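Tryptophan halogenase superfamily (Brevundimonas sp. BAL3, PDB 6FRL) is a flavin-dependent halogenase that prefers bromination over chlorination and probably works with reduced flavin, as in related tryptophan halogenases. Local coordinates at residues M25-F34 with I358-F369; F100-G108 with L132-A143. One frame throughout, in Å; residues are numbered along the deposited sequence.

Contact 1: residues M25-F34 with I358-F369; sequences MTAAALVQHF and IETGIERLKALF
M25, A29 and H33 line one side of helix 20-33, which follows strand 13-17 and a GxGxxG sequence of the Rossmann type, probably part of the flavin site. They pack on helix 354-367; the axes of segments 25-33 and 358-367 come within 10.4 Å and cross at -33°. I362 lies in the middle of the interface, with CG2 3.5 Å from A29 CB. Its CD1 branch reaches T26, whose OG1 is hydrogen-bonded to A22 O. M25 bends at its end, which brings CE to 3.6 Å from E359 CG and also against I358 CG2.

K366 lies across H33. K366 CD lies over one ring face, 3.4 Å from H33 CG, in a CH-pi contact. From there a bend at chi3 (-73°) turns CE and NZ off toward a water. K366 NZ is 2.6 Å from this water, which donates to A29 O. The carbonyl and the amine are thus joined through solvent.

Where both helices have ended, F34 and F369 form an edge-to-face pair with ring planes at 57°. F34 CZ sits over the centre of the F369 ring, 3.7 Å from F369 CD2. P466 of the second subunit packs on both residues. An alanine in place of F369 would probably leave the F34 edge without its face and open a gap at the subunit boundary. The arrangement is side-by-side packing of two helices on a Rossmann-type nucleotide-binding fold.

Contact 2: residues F100-G108 with L132-A143; sequences FIHPFGLYG and LAAYSLGAALAA
I101 and P103 of strand 99-103, at the edge of the seven-stranded mixed sheet, pack on the short helix 137-143, and Y107 in the loop after the strand meets the 3-10 turn 132-134. The I101 side chain is extended to CD1. This methyl lies against the last turn of the helix, with I101 CD1 3.7 Å from A142 CB and 3.6 Å from A143 N.

The N-terminus of the helix meets P103. S136 is the N-cap, and its OG accepts from A139 N at 3.2 Å in a nearly straight bond. With OG anti to the backbone N (chi1 170°), the hydroxyl reaches back to A139 N. S136 CB lies against the Y107 ring. P103 CG touches S136 OG at 3.7 Å, and P103 CB packs near A139. G138 passes close to P103 CB, where a side chain would be tight.

Y107 lies flat under L132. L132 CD2 stands over the centre of the Y107 phenol ring, 4.0 Å from the centroid and only 4° off its normal, a CH-pi contact. The two side chains cross at about a right angle. Near the rim, Y107 CD1 comes to 3.4 Å of L132 O and S136 CB meets the ring obliquely. F116 of helix 116-125 touches both Y107 and L132.

Y135 sends its ring away, where OH is hydrogen-bonded to R484. Its carbonyl serves the contact instead: G108 N donates to Y135 O at 2.8 Å, from a position tilted 35° out of the carbonyl plane.

In the fold
Contact 1 and contact 2 lie on opposite sides of the chain's centre. Their centres are 32 Å apart and their nearest atoms about 10 Å, with no touch. Along the chain, contact 2 is nested in the loop that contact 1 closes. They share no helix or sheet: contact 1 packs beside the six-stranded sheet with strand 13-17, contact 2 beside the edge of the seven-stranded one. Neighbouring elements run between them. F104 touches P60, just before helix 61-68, which packs on M25. H102 is hydrogen-bonded to E351, just before helix 354-367. Only contact 1 reaches the second subunit. The chain thus ties its Rossmann-type part to the second sheet.

Contact 1: residues M25-F34 with I358-F369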
loop_
_atom_site.group_PDB
_atom_site.type_symbol
_atom_site.label_atom_id
_atom_site.label_comp_id
_atom_site.label_asym_id
_atom_site.label_seq_id
_atom_site.Cartn_x
_atom_site.Cartn_y
_atom_site.Cartn_z
ATOM N N MET B 25 20.996 -15.771 8.421
ATOM C CA MET B 25 19.567 -15.380 8.413
ATOM C C MET B 25 18.817 -16.122 7.299
ATOM O O MET B 25 17.740 -16.674 7.542
ATOM C CB MET B 25 19.346 -13.868 8.263
ATOM C CG MET B 25 19.615 -13.072 9.540
ATOM S SD MET B 25 19.699 -11.299 9.212
ATOM C CE MET B 25 17.957 -10.896 8.910
ATOM N N THR B 26 19.378 -16.135 6.090
ATOM C CA THR B 26 18.779 -16.873 4.975
ATOM C C THR B 26 18.580 -18.397 5.295
ATOM O O THR B 26 17.487 -18.946 5.129
ATOM C CB THR B 26 19.617 -16.677 3.694
ATOM O OG1 THR B 26 19.723 -15.274 3.395
ATOM C CG2 THR B 26 18.972 -17.373 2.521
ATOM N N ALA B 27 19.630 -19.050 5.789
ATOM C CA ALA B 27 19.583 -20.466 6.148
ATOM C C ALA B 27 18.509 -20.750 7.180
ATOM O O ALA B 27 17.707 -21.693 7.010
ATOM C CB ALA B 27 20.942 -20.949 6.670
ATOM N N ALA B 28 18.485 -19.947 8.240
ATOM C CA ALA B 28 17.498 -20.180 9.314
ATOM C C ALA B 28 16.054 -20.004 8.825
ATOM O O ALA B 28 15.169 -20.839 9.134
ATOM C CB ALA B 28 17.767 -19.275 10.498
ATOM N N ALA B 29 15.831 -18.940 8.039
ATOM C CA ALA B 29 14.501 -18.621 7.489
ATOM C C ALA B 29 14.016 -19.723 6.545
ATOM O O ALA B 29 12.885 -20.163 6.671
ATOM C CB ALA B 29 14.519 -17.281 6.766
ATOM N N LEU B 30 14.891 -20.188 5.638
ATOM C CA LEU B 30 14.538 -21.271 4.717
ATOM C C LEU B 30 14.389 -22.642 5.427
ATOM O O LEU B 30 13.514 -23.444 5.057
ATOM C CB LEU B 30 15.545 -21.349 3.557
ATOM C CG LEU B 30 15.618 -20.119 2.652
ATOM C CD1 LEU B 30 16.601 -20.328 1.508
ATOM C CD2 LEU B 30 14.227 -19.754 2.114
ATOM N N VAL B 31 15.213 -22.904 6.443
ATOM C CA VAL B 31 15.043 -24.113 7.268
ATOM C C VAL B 31 13.639 -24.165 7.879
ATOM O O VAL B 31 12.943 -25.157 7.713
ATOM C CB VAL B 31 16.189 -24.260 8.323
ATOM C CG1 VAL B 31 15.804 -25.133 9.508
ATOM C CG2 VAL B 31 17.443 -24.843 7.659
ATOM N N GLN B 32 13.196 -23.086 8.527
ATOM C CA GLN B 32 11.843 -23.065 9.137
ATOM C C GLN B 32 10.716 -23.193 8.095
ATOM O O GLN B 32 9.741 -23.879 8.309
ATOM C CB GLN B 32 11.602 -21.766 9.926
ATOM C CG GLN B 32 10.182 -21.609 10.500
ATOM C CD GLN B 32 10.012 -22.283 11.823
ATOM O OE1 GLN B 32 10.438 -23.433 12.018
ATOM N NE2 GLN B 32 9.398 -21.575 12.773
ATOM N N HIS B 33 10.856 -22.468 6.998
ATOM C CA HIS B 33 9.806 -22.378 6.001
ATOM C C HIS B 33 9.617 -23.695 5.228
ATOM O O HIS B 33 8.527 -24.023 4.855
ATOM C CB HIS B 33 10.155 -21.246 5.058
ATOM C CG HIS B 33 9.066 -20.874 4.121
ATOM N ND1 HIS B 33 9.225 -20.868 2.743
ATOM C CD2 HIS B 33 7.818 -20.429 4.364
ATOM C CE1 HIS B 33 8.108 -20.441 2.184
ATOM N NE2 HIS B 33 7.237 -20.177 3.145
ATOM N N PHE B 34 10.706 -24.423 4.995
ATOM C CA PHE B 34 10.705 -25.702 4.301
ATOM C C PHE B 34 11.117 -26.849 5.262
ATOM O O PHE B 34 11.779 -27.811 4.819
ATOM C CB PHE B 34 11.730 -25.656 3.140
ATOM C CG PHE B 34 11.362 -24.750 2.000
ATOM C CD1 PHE B 34 10.356 -25.108 1.115
ATOM C CD2 PHE B 34 12.068 -23.575 1.754
ATOM C CE1 PHE B 34 10.038 -24.295 0.021
ATOM C CE2 PHE B 34 11.732 -22.745 0.674
ATOM C CZ PHE B 34 10.707 -23.094 -0.182
ATOM N N ILE B 358 18.232 -7.370 4.212
ATOM C CA ILE B 358 18.334 -8.846 4.232
ATOM C C ILE B 358 16.976 -9.449 4.519
ATOM O O ILE B 358 16.537 -10.341 3.795
ATOM C CB ILE B 358 19.386 -9.331 5.258
ATOM C CG1 ILE B 358 20.795 -8.963 4.749
ATOM C CG2 ILE B 358 19.288 -10.835 5.506
ATOM C CD1 ILE B 358 21.829 -8.806 5.835
ATOM N N GLU B 359 16.293 -8.944 5.543
ATOM C CA GLU B 359 14.949 -9.434 5.893
ATOM C C GLU B 359 13.932 -9.321 4.727
ATOM O O GLU B 359 13.162 -10.229 4.477
ATOM C CB GLU B 359 14.363 -8.656 7.081
ATOM C CG GLU B 359 15.086 -8.712 8.409
ATOM C CD GLU B 359 14.449 -7.771 9.430
ATOM O OE1 GLU B 359 13.272 -8.034 9.828
ATOM O OE2 GLU B 359 15.114 -6.770 9.809
ATOM N N THR B 360 13.904 -8.167 4.063
ATOM C CA THR B 360 12.977 -7.930 2.976
ATOM C C THR B 360 13.336 -8.839 1.801
ATOM O O THR B 360 12.441 -9.346 1.112
ATOM C CB THR B 360 12.949 -6.458 2.522
ATOM O OG1 THR B 360 14.276 -6.023 2.192
ATOM C CG2 THR B 360 12.352 -5.539 3.603
ATOM N N GLY B 361 14.641 -9.049 1.588
ATOM C CA GLY B 361 15.107 -9.944 0.517
ATOM C C GLY B 361 14.642 -11.364 0.725
ATOM O O GLY B 361 14.159 -11.999 -0.209
ATOM N N ILE B 362 14.750 -11.832 1.970
ATOM C CA ILE B 362 14.310 -13.167 2.353
ATOM C C ILE B 362 12.809 -13.338 2.239
ATOM O O ILE B 362 12.353 -14.355 1.746
ATOM C CB ILE B 362 14.788 -13.533 3.770
ATOM C CG1 ILE B 362 16.298 -13.768 3.752
ATOM C CG2 ILE B 362 14.096 -14.790 4.291
ATOM C CD1 ILE B 362 16.962 -13.485 5.088
ATOM N N GLU B 363 12.035 -12.377 2.722
ATOM C CA GLU B 363 10.560 -12.465 2.624
ATOM C C GLU B 363 10.165 -12.569 1.150
ATOM O O GLU B 363 9.337 -13.419 0.778
ATOM C CB GLU B 363 9.856 -11.275 3.316
ATOM C CG GLU B 363 8.295 -11.263 3.251
ATOM C CD GLU B 363 7.540 -12.641 3.417
ATOM O OE1 GLU B 363 7.549 -13.257 4.524
ATOM O OE2 GLU B 363 6.930 -13.138 2.412
ATOM N N ARG B 364 10.808 -11.759 0.320
ATOM C CA ARG B 364 10.540 -11.718 -1.112
ATOM C C ARG B 364 10.907 -13.056 -1.816
ATOM O O ARG B 364 10.142 -13.535 -2.660
ATOM C CB ARG B 364 11.268 -10.513 -1.705
ATOM C CG ARG B 364 10.897 -10.124 -3.103
ATOM C CD ARG B 364 11.613 -8.822 -3.487
ATOM N NE ARG B 364 11.006 -7.676 -2.796
ATOM C CZ ARG B 364 11.606 -6.848 -1.939
ATOM N NH1 ARG B 364 12.900 -6.954 -1.638
ATOM N NH2 ARG B 364 10.885 -5.855 -1.398
ATOM N N LEU B 365 12.031 -13.655 -1.438
ATOM C CA LEU B 365 12.454 -14.944 -1.972
ATOM C C LEU B 365 11.436 -16.032 -1.684
ATOM O O LEU B 365 11.097 -16.821 -2.583
ATOM C CB LEU B 365 13.818 -15.375 -1.396
ATOM C CG LEU B 365 14.336 -16.765 -1.782
ATOM C CD1 LEU B 365 14.278 -17.002 -3.277
ATOM C CD2 LEU B 365 15.742 -16.952 -1.270
ATOM N N LYS B 366 10.975 -16.089 -0.431
ATOM C CA LYS B 366 9.878 -16.999 -0.053
ATOM C C LYS B 366 8.564 -16.731 -0.812
ATOM O O LYS B 366 7.959 -17.657 -1.349
ATOM C CB LYS B 366 9.639 -16.967 1.461
ATOM C CG LYS B 366 10.819 -17.526 2.264
ATOM C CD LYS B 366 10.485 -17.781 3.730
ATOM C CE LYS B 366 10.366 -16.483 4.520
ATOM N NZ LYS B 366 9.833 -16.767 5.874
ATOM N N ALA B 367 8.136 -15.476 -0.887
ATOM C CA ALA B 367 6.881 -15.134 -1.613
ATOM C C ALA B 367 6.932 -15.465 -3.137
ATOM O O ALA B 367 5.904 -15.765 -3.755
ATOM C CB ALA B 367 6.524 -13.655 -1.379
ATOM N N LEU B 368 8.132 -15.404 -3.717
ATOM C CA LEU B 368 8.348 -15.678 -5.138
ATOM C C LEU B 368 9.247 -16.885 -5.351
ATOM O O LEU B 368 9.849 -16.998 -6.417
ATOM C CB LEU B 368 8.940 -14.437 -5.849
ATOM C CG LEU B 368 8.120 -13.144 -5.785
ATOM C CD1 LEU B 368 8.932 -11.929 -6.218
ATOM C CD2 LEU B 368 6.863 -13.249 -6.634
ATOM N N PHE B 369 9.330 -17.804 -4.381
ATOM C CA PHE B 369 10.218 -18.993 -4.515
ATOM C C PHE B 369 9.991 -19.717 -5.832
ATOM O O PHE B 369 8.852 -19.992 -6.193
ATOM C CB PHE B 369 10.102 -20.001 -3.351
ATOM C CG PHE B 369 11.346 -20.845 -3.154
ATOM C CD1 PHE B 369 12.415 -20.355 -2.439
ATOM C CD2 PHE B 369 11.433 -22.129 -3.681
ATOM C CE1 PHE B 369 13.559 -21.114 -2.248
ATOM C CE2 PHE B 369 12.569 -22.894 -3.507
ATOM C CZ PHE B 369 13.643 -22.392 -2.802
HETATM O O HOH W 1 10.837 -18.529 7.523
#

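Contact 2: residues F100-G108 with L132-A143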
loop_
_atom_site.group_PDB
_atom_site.type_symbol
_atom_site.label_atom_id
_atom_site.label_comp_id
_atom_site.label_asym_id
_atom_site.label_seq_id
_atom_site.Cartn_x
_atom_site.Cartn_y
_atom_site.Cartn_z
ATOM N N PHE B 100 17.081 15.962 18.008
ATOM C CA PHE B 100 15.796 15.310 17.820
ATOM C C PHE B 100 15.894 13.775 17.758
ATOM O O PHE B 100 16.962 13.230 17.520
ATOM C CB PHE B 100 15.048 15.905 16.617
ATOM C CG PHE B 100 15.504 15.392 15.275
ATOM C CD1 PHE B 100 16.551 16.023 14.593
ATOM C CD2 PHE B 100 14.857 14.299 14.662
ATOM C CE1 PHE B 100 16.970 15.562 13.346
ATOM C CE2 PHE B 100 15.274 13.828 13.413
ATOM C CZ PHE B 100 16.335 14.457 12.745
ATOM N N ILE B 101 14.785 13.091 18.045
ATOM C CA ILE B 101 14.719 11.620 17.999
ATOM C C ILE B 101 13.694 11.133 16.942
ATOM O O ILE B 101 12.496 11.524 16.989
ATOM C CB ILE B 101 14.343 11.005 19.379
ATOM C CG1 ILE B 101 15.442 11.257 20.390
ATOM C CG2 ILE B 101 14.182 9.507 19.265
ATOM C CD1 ILE B 101 15.106 10.875 21.837
ATOM N N HIS B 102 14.161 10.247 16.053
ATOM C CA HIS B 102 13.291 9.484 15.128
ATOM C C HIS B 102 12.901 8.198 15.790
ATOM O O HIS B 102 13.715 7.289 15.897
ATOM C CB HIS B 102 14.002 9.189 13.788
ATOM C CG HIS B 102 13.205 8.335 12.847
ATOM N ND1 HIS B 102 13.777 7.691 11.764
ATOM C CD2 HIS B 102 11.897 7.984 12.850
ATOM C CE1 HIS B 102 12.857 6.963 11.158
ATOM N NE2 HIS B 102 11.702 7.142 11.785
ATOM N N PRO B 103 11.656 8.113 16.260
ATOM C CA PRO B 103 11.196 6.929 16.965
ATOM C C PRO B 103 10.525 5.910 16.050
ATOM O O PRO B 103 10.269 6.207 14.898
ATOM C CB PRO B 103 10.151 7.524 17.901
ATOM C CG PRO B 103 9.474 8.553 17.034
ATOM C CD PRO B 103 10.600 9.145 16.255
ATOM N N PHE B 104 10.161 4.767 16.604
ATOM C CA PHE B 104 9.217 3.831 15.953
ATOM C C PHE B 104 7.827 4.072 16.528
ATOM O O PHE B 104 7.447 3.441 17.523
ATOM C CB PHE B 104 9.657 2.385 16.166
ATOM C CG PHE B 104 11.115 2.166 15.904
ATOM C CD1 PHE B 104 11.623 2.350 14.633
ATOM C CD2 PHE B 104 11.994 1.785 16.928
ATOM C CE1 PHE B 104 12.977 2.149 14.369
ATOM C CE2 PHE B 104 13.347 1.579 16.661
ATOM C CZ PHE B 104 13.831 1.767 15.386
ATOM N N GLY B 105 7.102 5.021 15.936
ATOM C CA GLY B 105 5.740 5.327 16.350
ATOM C C GLY B 105 5.145 6.510 15.593
ATOM O O GLY B 105 5.859 7.247 14.880
ATOM N N LEU B 106 3.837 6.701 15.767
ATOM C CA LEU B 106 3.152 7.904 15.285
ATOM C C LEU B 106 3.187 9.039 16.336
ATOM O O LEU B 106 3.577 8.810 17.496
ATOM C CB LEU B 106 1.701 7.602 14.915
ATOM C CG LEU B 106 1.379 6.344 14.106
ATOM C CD1 LEU B 106 -0.147 6.279 13.882
ATOM C CD2 LEU B 106 2.196 6.352 12.834
ATOM N N TYR B 107 2.798 10.245 15.885
ATOM C CA TYR B 107 2.681 11.450 16.714
ATOM C C TYR B 107 1.229 11.802 17.020
ATOM O O TYR B 107 0.419 11.959 16.122
ATOM C CB TYR B 107 3.317 12.643 16.008
ATOM C CG TYR B 107 4.802 12.529 15.860
ATOM C CD1 TYR B 107 5.664 12.912 16.888
ATOM C CD2 TYR B 107 5.363 12.013 14.701
ATOM C CE1 TYR B 107 7.051 12.802 16.735
ATOM C CE2 TYR B 107 6.741 11.908 14.554
ATOM C CZ TYR B 107 7.572 12.282 15.563
ATOM O OH TYR B 107 8.914 12.174 15.411
ATOM N N GLY B 108 0.903 11.939 18.293
ATOM C CA GLY B 108 -0.413 12.391 18.674
ATOM C C GLY B 108 -1.499 11.406 18.280
ATOM O O GLY B 108 -1.259 10.184 18.185
ATOM N N LEU B 132 7.011 18.886 18.432
ATOM C CA LEU B 132 6.185 17.788 17.954
ATOM C C LEU B 132 6.480 16.456 18.721
ATOM O O LEU B 132 5.551 15.662 18.965
ATOM C CB LEU B 132 6.376 17.619 16.455
ATOM C CG LEU B 132 5.614 16.478 15.791
ATOM C CD1 LEU B 132 4.144 16.815 15.656
ATOM C CD2 LEU B 132 6.261 16.194 14.455
ATOM N N ALA B 133 7.743 16.245 19.106
ATOM C CA ALA B 133 8.176 15.083 19.906
ATOM C C ALA B 133 7.505 14.892 21.288
ATOM O O ALA B 133 7.469 13.775 21.817
ATOM C CB ALA B 133 9.692 15.125 20.076
ATOM N N ALA B 134 6.983 15.969 21.878
ATOM C CA ALA B 134 6.207 15.818 23.095
ATOM C C ALA B 134 4.950 14.997 22.908
ATOM O O ALA B 134 4.337 14.630 23.895
ATOM C CB ALA B 134 5.843 17.164 23.677
ATOM N N TYR B 135 4.557 14.723 21.671
ATOM C CA TYR B 135 3.362 13.923 21.401
ATOM C C TYR B 135 3.640 12.514 20.912
ATOM O O TYR B 135 2.722 11.862 20.446
ATOM C CB TYR B 135 2.453 14.634 20.408
ATOM C CG TYR B 135 2.090 16.017 20.842
ATOM C CD1 TYR B 135 2.890 17.098 20.494
ATOM C CD2 TYR B 135 0.939 16.263 21.593
ATOM C CE1 TYR B 135 2.583 18.381 20.905
ATOM C CE2 TYR B 135 0.616 17.560 22.008
ATOM C CZ TYR B 135 1.444 18.606 21.644
ATOM O OH TYR B 135 1.134 19.880 22.021
ATOM N N SER B 136 4.893 12.056 21.033
ATOM C CA SER B 136 5.300 10.662 20.765
ATOM C C SER B 136 5.815 10.004 22.031
ATOM O O SER B 136 6.842 10.425 22.584
ATOM C CB SER B 136 6.441 10.616 19.739
ATOM O OG SER B 136 6.997 9.302 19.639
ATOM N N LEU B 137 5.135 8.954 22.467
ATOM C CA LEU B 137 5.537 8.200 23.646
ATOM C C LEU B 137 6.898 7.572 23.428
ATOM O O LEU B 137 7.757 7.601 24.318
ATOM C CB LEU B 137 4.492 7.149 23.989
ATOM C CG LEU B 137 4.793 6.130 25.078
ATOM C CD1 LEU B 137 5.177 6.832 26.369
ATOM C CD2 LEU B 137 3.587 5.221 25.292
ATOM N N GLY B 138 7.114 7.038 22.230
ATOM C CA GLY B 138 8.395 6.410 21.894
ATOM C C GLY B 138 9.551 7.356 22.132
ATOM O O GLY B 138 10.528 7.016 22.845
ATOM N N ALA B 139 9.426 8.552 21.552
ATOM C CA ALA B 139 10.464 9.579 21.613
ATOM C C ALA B 139 10.696 10.062 23.026
ATOM O O ALA B 139 11.834 10.209 23.445
ATOM C CB ALA B 139 10.094 10.748 20.732
ATOM N N ALA B 140 9.607 10.311 23.751
ATOM C CA ALA B 140 9.655 10.721 25.176
ATOM C C ALA B 140 10.346 9.664 26.048
ATOM O O ALA B 140 11.170 10.005 26.891
ATOM C CB ALA B 140 8.244 11.017 25.698
ATOM N N LEU B 141 10.003 8.390 25.842
ATOM C CA LEU B 141 10.676 7.275 26.547
ATOM C C LEU B 141 12.168 7.235 26.191
ATOM O O LEU B 141 12.986 7.087 27.071
ATOM C CB LEU B 141 10.012 5.929 26.223
ATOM C CG LEU B 141 8.662 5.528 26.825
ATOM C CD1 LEU B 141 8.073 4.303 26.129
ATOM C CD2 LEU B 141 8.804 5.202 28.278
ATOM N N ALA B 142 12.535 7.386 24.919
ATOM C CA ALA B 142 13.972 7.396 24.568
ATOM C C ALA B 142 14.740 8.540 25.243
ATOM O O ALA B 142 15.831 8.327 25.794
ATOM C CB ALA B 142 14.178 7.463 23.056
ATOM N N ALA B 143 14.190 9.752 25.177
ATOM C CA ALA B 143 14.801 10.929 25.841
ATOM C C ALA B 143 14.867 10.774 27.381
ATOM O O ALA B 143 15.818 11.233 27.994
ATOM C CB ALA B 143 14.037 12.187 25.486
#